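Local coordinates for protein nickel-dependent hydrogenase large subunit (Allochromatium vinosum, PDB 3MYR) that oxidises molecular hydrogen at a buried nickel-iron centre and works as the large subunit of a heterodimeric, membrane-bound [NiFe] hydrogenase, at residues 473-478 and 496-501; 80-85 and 217-222. All coordinates share one frame; numbering follows the deposited sequence.

Contact 1 (473-478 and 496-501)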
loop_
_atom_site.group_PDB
_atom_site.type_symbol
_atom_site.label_atom_id
_atom_site.label_comp_id
_atom_site.label_asym_id
_atom_site.label_seq_id
_atom_site.Cartn_x
_atom_site.Cartn_y
_atom_site.Cartn_z
ATOM N N TRP B 473 7.474 21.878 -23.786
ATOM C CA TRP B 473 8.582 21.003 -23.326
ATOM C C TRP B 473 9.695 20.860 -24.421
ATOM O O TRP B 473 9.384 20.941 -25.601
ATOM C CB TRP B 473 8.036 19.616 -23.058
ATOM C CG TRP B 473 6.881 19.552 -22.126
ATOM C CD1 TRP B 473 6.413 20.537 -21.270
ATOM C CD2 TRP B 473 6.063 18.417 -21.924
ATOM N NE1 TRP B 473 5.307 20.084 -20.606
ATOM C CE2 TRP B 473 5.067 18.782 -20.983
ATOM C CE3 TRP B 473 6.035 17.121 -22.503
ATOM C CZ2 TRP B 473 4.033 17.865 -20.559
ATOM C CZ3 TRP B 473 5.056 16.192 -22.058
ATOM C CH2 TRP B 473 4.037 16.595 -21.125
ATOM N N PRO B 474 10.954 20.599 -24.027
ATOM C CA PRO B 474 11.989 20.195 -25.014
ATOM C C PRO B 474 11.565 18.857 -25.640
ATOM O O PRO B 474 10.821 18.100 -25.013
ATOM C CB PRO B 474 13.243 19.964 -24.159
ATOM C CG PRO B 474 12.850 20.350 -22.715
ATOM C CD PRO B 474 11.349 20.270 -22.653
ATOM N N SER B 475 12.025 18.557 -26.855
ATOM C CA SER B 475 11.517 17.388 -27.515
ATOM C C SER B 475 12.206 16.142 -26.940
ATOM O O SER B 475 11.721 15.009 -27.104
ATOM C CB SER B 475 11.697 17.541 -29.012
ATOM O OG SER B 475 13.066 17.560 -29.250
ATOM N N ARG B 476 13.262 16.359 -26.160
ATOM C CA ARG B 476 13.889 15.250 -25.394
ATOM C C ARG B 476 14.103 15.713 -23.959
ATOM O O ARG B 476 14.653 16.791 -23.759
ATOM C CB ARG B 476 15.277 14.915 -25.967
ATOM C CG ARG B 476 15.259 14.478 -27.417
ATOM C CD ARG B 476 14.808 13.032 -27.520
ATOM N NE ARG B 476 14.772 12.528 -28.900
ATOM C CZ ARG B 476 13.726 12.641 -29.721
ATOM N NH1 ARG B 476 12.620 13.270 -29.349
ATOM N NH2 ARG B 476 13.781 12.119 -30.926
ATOM N N ALA B 477 13.626 14.966 -22.974
ATOM C CA ALA B 477 13.929 15.288 -21.582
ATOM C C ALA B 477 13.942 13.986 -20.782
ATOM O O ALA B 477 13.320 12.996 -21.185
ATOM C CB ALA B 477 12.893 16.312 -21.008
ATOM N N GLN B 478 14.660 13.979 -19.670
ATOM C CA GLN B 478 14.618 12.852 -18.755
ATOM C C GLN B 478 14.864 13.323 -17.359
ATOM O O GLN B 478 15.462 14.384 -17.169
ATOM C CB GLN B 478 15.655 11.807 -19.122
ATOM C CG GLN B 478 17.123 12.228 -19.086
ATOM C CD GLN B 478 17.954 11.139 -19.738
ATOM O OE1 GLN B 478 17.715 10.781 -20.881
ATOM N NE2 GLN B 478 18.857 10.562 -18.998
ATOM N N ILE B 496 11.438 11.147 -21.744
ATOM C CA ILE B 496 10.356 11.741 -22.539
ATOM C C ILE B 496 10.826 12.071 -23.937
ATOM O O ILE B 496 11.889 12.703 -24.125
ATOM C CB ILE B 496 9.783 13.053 -21.923
ATOM C CG1 ILE B 496 9.129 12.791 -20.541
ATOM C CG2 ILE B 496 8.759 13.676 -22.861
ATOM C CD1 ILE B 496 9.021 14.078 -19.712
ATOM N N GLU B 497 10.062 11.654 -24.931
ATOM C CA GLU B 497 10.389 12.037 -26.309
ATOM C C GLU B 497 9.143 12.555 -26.994
ATOM O O GLU B 497 8.108 11.887 -27.023
ATOM C CB GLU B 497 11.010 10.863 -27.125
ATOM C CG GLU B 497 12.235 10.263 -26.424
ATOM C CD GLU B 497 12.924 9.104 -27.223
ATOM O OE1 GLU B 497 12.272 8.501 -28.095
ATOM O OE2 GLU B 497 14.091 8.736 -26.908
ATOM N N ASP B 498 9.263 13.743 -27.566
ATOM C CA ASP B 498 8.157 14.341 -28.342
ATOM C C ASP B 498 6.796 14.311 -27.609
ATOM O O ASP B 498 5.785 13.867 -28.177
ATOM C CB ASP B 498 8.065 13.678 -29.721
ATOM C CG ASP B 498 9.366 13.864 -30.551
ATOM O OD1 ASP B 498 9.837 12.879 -31.195
ATOM O OD2 ASP B 498 9.953 14.980 -30.491
ATOM N N GLY B 499 6.799 14.701 -26.336
ATOM C CA GLY B 499 5.556 14.755 -25.577
ATOM C C GLY B 499 5.123 13.390 -24.981
ATOM O O GLY B 499 4.094 13.315 -24.328
ATOM N N ARG B 500 5.842 12.288 -25.261
ATOM C CA ARG B 500 5.324 10.969 -24.877
ATOM C C ARG B 500 6.322 10.308 -23.933
ATOM O O ARG B 500 7.530 10.571 -24.029
ATOM C CB ARG B 500 5.070 10.049 -26.106
ATOM C CG ARG B 500 4.092 10.558 -27.244
ATOM C CD ARG B 500 2.869 11.361 -26.639
ATOM N NE ARG B 500 1.749 10.496 -26.213
ATOM C CZ ARG B 500 0.560 10.907 -25.743
ATOM N NH1 ARG B 500 -0.349 10.005 -25.435
ATOM N NH2 ARG B 500 0.252 12.208 -25.646
ATOM N N ILE B 501 5.861 9.328 -23.160
ATOM C CA ILE B 501 6.762 8.500 -22.391
ATOM C C ILE B 501 7.544 7.509 -23.322
ATOM O O ILE B 501 6.945 6.573 -23.932
ATOM C CB ILE B 501 6.000 7.717 -21.290
ATOM C CG1 ILE B 501 5.254 8.667 -20.277
ATOM C CG2 ILE B 501 6.921 6.767 -20.536
ATOM C CD1 ILE B 501 4.200 7.930 -19.301
HETATM O O HOH W 1 8.478 16.449 -25.326
#
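R476 and E497 lie against each other as stacked flat groups: the carboxylate plane of E497 is turned only 22° from the guanidinium plane, with its CD over one face, offset toward the rim. E497 reaches this place with an extended chain, whereas R476 is bent at chi2 (-78°), which folds CD back to within 3.9 Å of E497 CG. No hydrogen bond joins the two charged groups, because E497 OE2 lies off the guanidinium plane; what remains is charge attraction at longer range and contact between the aliphatic parts. D498 meets the same guanidinium differently, at its edge, with the carboxylate plane turned 70° away. The resulting salt bridge, R476 NH1 to D498 OD1, is long at 3.4 Å and its hydrogen bond is weak. A shorter bond runs from R476 NH1 to the carbonyl of its own neighbour, S475 O, at 3.0 Å; the donor stands above that carbonyl plane. S475 O also accepts D498 N at 2.8 Å in a nearly straight bond, so one oxygen takes both the arginine and the second residue of the turn.

The strands 476-485 and 488-497 form an antiparallel beta hairpin, and a type I' turn from E497 to R500 leads on into strand 500-507, the third of the sheet. R476 and E497 are a non-hydrogen-bonded pair; A477 and I496 are the hydrogen-bonded pair beside them, with I496 N to A477 O at 2.7 Å. On the sheet face of A477 and I496 lies helix 67-80. W473, whose NE1 bonds to L467 O, brings the edge of its indole to G499, CZ3 lying 3.8 Å from G499 O. A water bridges P474 O and G499 N.

Contact 2 (80-85 and 217-222)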
loop_
_atom_site.group_PDB
_atom_site.type_symbol
_atom_site.label_atom_id
_atom_site.label_comp_id
_atom_site.label_asym_id
_atom_site.label_seq_id
_atom_site.Cartn_x
_atom_site.Cartn_y
_atom_site.Cartn_z
ATOM N N LEU B 80 11.549 18.267 -16.493
ATOM C CA LEU B 80 11.054 19.473 -17.152
ATOM C C LEU B 80 11.519 20.721 -16.417
ATOM O O LEU B 80 11.370 21.861 -16.934
ATOM C CB LEU B 80 9.552 19.439 -17.116
ATOM C CG LEU B 80 8.865 18.865 -18.348
ATOM C CD1 LEU B 80 9.681 18.214 -19.512
ATOM C CD2 LEU B 80 7.435 18.459 -18.240
ATOM N N ARG B 81 12.102 20.503 -15.237
ATOM C CA ARG B 81 12.555 21.577 -14.279
ATOM C C ARG B 81 11.429 22.468 -13.879
ATOM O O ARG B 81 11.506 23.680 -14.021
ATOM C CB ARG B 81 13.719 22.445 -14.836
ATOM C CG ARG B 81 14.544 21.630 -15.812
ATOM C CD ARG B 81 15.878 21.205 -15.317
ATOM N NE ARG B 81 16.880 21.900 -16.148
ATOM C CZ ARG B 81 17.489 23.069 -15.849
ATOM N NH1 ARG B 81 18.397 23.589 -16.701
ATOM N NH2 ARG B 81 17.230 23.721 -14.701
ATOM N N ILE B 82 10.340 21.886 -13.420
ATOM C CA ILE B 82 9.289 22.730 -12.925
ATOM C C ILE B 82 9.565 22.905 -11.428
ATOM O O ILE B 82 9.724 21.922 -10.732
ATOM C CB ILE B 82 7.989 21.999 -13.136
ATOM C CG1 ILE B 82 7.803 21.792 -14.626
ATOM C CG2 ILE B 82 6.832 22.728 -12.453
ATOM C CD1 ILE B 82 6.638 20.794 -14.987
ATOM N N GLU B 83 9.570 24.132 -10.922
ATOM C CA GLU B 83 9.580 24.368 -9.445
ATOM C C GLU B 83 8.160 24.474 -8.910
ATOM O O GLU B 83 7.322 25.155 -9.503
ATOM C CB GLU B 83 10.246 25.739 -9.118
ATOM C CG GLU B 83 11.739 25.830 -9.359
ATOM C CD GLU B 83 12.557 25.505 -8.101
ATOM O OE1 GLU B 83 12.149 25.905 -6.948
ATOM O OE2 GLU B 83 13.617 24.851 -8.285
ATOM N N LEU B 84 7.893 23.879 -7.761
ATOM C CA LEU B 84 6.569 23.975 -7.156
ATOM C C LEU B 84 6.420 25.290 -6.421
ATOM O O LEU B 84 7.352 25.700 -5.742
ATOM C CB LEU B 84 6.394 22.905 -6.083
ATOM C CG LEU B 84 6.207 21.451 -6.430
ATOM C CD1 LEU B 84 5.647 20.723 -5.178
ATOM C CD2 LEU B 84 5.296 21.300 -7.610
ATOM N N PRO B 85 5.184 25.796 -6.323
ATOM C CA PRO B 85 4.913 26.841 -5.320
ATOM C C PRO B 85 4.996 26.296 -3.900
ATOM O O PRO B 85 4.699 25.104 -3.639
ATOM C CB PRO B 85 3.454 27.258 -5.605
ATOM C CG PRO B 85 3.045 26.540 -6.889
ATOM C CD PRO B 85 3.977 25.357 -7.045
ATOM N N PHE B 217 -3.181 13.938 -7.836
ATOM C CA PHE B 217 -1.969 14.750 -7.852
ATOM C C PHE B 217 -1.940 15.495 -9.161
ATOM O O PHE B 217 -2.709 15.200 -10.024
ATOM C CB PHE B 217 -0.708 13.883 -7.730
ATOM C CG PHE B 217 -0.631 13.182 -6.436
ATOM C CD1 PHE B 217 -0.094 13.824 -5.329
ATOM C CD2 PHE B 217 -1.279 11.939 -6.281
ATOM C CE1 PHE B 217 -0.198 13.220 -4.067
ATOM C CE2 PHE B 217 -1.319 11.283 -5.071
ATOM C CZ PHE B 217 -0.788 11.916 -3.942
ATOM N N VAL B 218 -1.160 16.566 -9.264
ATOM C CA VAL B 218 -0.881 17.085 -10.601
ATOM C C VAL B 218 0.586 17.438 -10.746
ATOM O O VAL B 218 1.242 17.908 -9.780
ATOM C CB VAL B 218 -1.642 18.382 -10.989
ATOM C CG1 VAL B 218 -2.943 18.073 -11.409
ATOM C CG2 VAL B 218 -1.667 19.363 -9.829
ATOM N N VAL B 219 1.059 17.350 -11.989
ATOM C CA VAL B 219 2.412 17.760 -12.260
ATOM C C VAL B 219 2.478 19.291 -12.148
ATOM O O VAL B 219 1.753 19.981 -12.869
ATOM C CB VAL B 219 2.790 17.416 -13.721
ATOM C CG1 VAL B 219 4.157 18.170 -14.065
ATOM C CG2 VAL B 219 2.903 15.914 -13.843
ATOM N N GLY B 220 3.389 19.815 -11.337
ATOM C CA GLY B 220 3.471 21.255 -11.209
ATOM C C GLY B 220 2.828 21.827 -9.955
ATOM O O GLY B 220 2.905 23.029 -9.720
ATOM N N GLY B 221 2.168 21.008 -9.134
ATOM C CA GLY B 221 1.600 21.551 -7.867
ATOM C C GLY B 221 0.650 20.580 -7.215
ATOM O O GLY B 221 0.923 19.374 -7.268
ATOM N N VAL B 222 -0.439 21.075 -6.595
ATOM C CA VAL B 222 -1.519 20.218 -6.090
ATOM C C VAL B 222 -2.808 20.677 -6.741
ATOM O O VAL B 222 -2.914 21.848 -7.162
ATOM C CB VAL B 222 -1.620 20.245 -4.543
ATOM C CG1 VAL B 222 -0.302 19.676 -3.924
ATOM C CG2 VAL B 222 -1.883 21.760 -4.019
#
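V219 meets I82 through single methyl groups, V219 CG1 against I82 CD1 at 3.7 Å, and the two side chains cross at about a right angle. The valine turns CG1 anti to its backbone N (chi1 168°), and this is the methyl that meets the isoleucine. V219 also packs on V76 of helix 67-80, so the residue is shared between that helix and the loop that follows it.

At G220 the contact passes from side chain to backbone. I82 CG2, the second branch of the isoleucine, rests 3.9 Å from G220 CA, and L84 approaches with one methyl, CD2, only 3.4 Å from G220 C. P85 joins them at the carbonyl, its ring atom CD lying 3.7 Å from G220 O. The peptide between the two glycines is therefore touched by leucine and proline carbons, and its N-H, that of G221, closes the turn on V218 O. In the peptide before it, G220 N donates to E77 OE2; a backbone bond also links G220 with N464.

G221 continues the same peptide, with its N 3.5 Å from L84 CD2. Both glycines have positive phi, and at these backbone angles a CB on either would press against the carbonyl oxygen of the preceding residue. Further on, G221 O accepts a hydrogen bond from R92 NH2 of helix 86-112, the helix for which P85 is the N-cap residue.

The segment 217-222 is thus built round a type II beta turn from V218 to G221, with glycine at its third position as is classic for this turn, and it packs through van der Waals contacts, side chain against backbone for the most part, on the linker that joins helix 67-80 to helix 86-112.

The centres of contacts 1 and 2 are about 16 Å apart, and both lie away from the metal sites. Both segments of contact 2 come before those of contact 1 in the sequence. L80, the last residue of helix 67-80, is the residue at which the two meet: its CD2 touches W473 NE1 at 3.6 Å, and its CD1 packs on A477 CB at 4.0 Å. The end of one helix therefore meets the three-stranded sheet of contact 1, while the loop leaving it carries contact 2 toward helix 86-112. All four segments fall within the region of the large subunit that defines the nickel-dependent hydrogenase family.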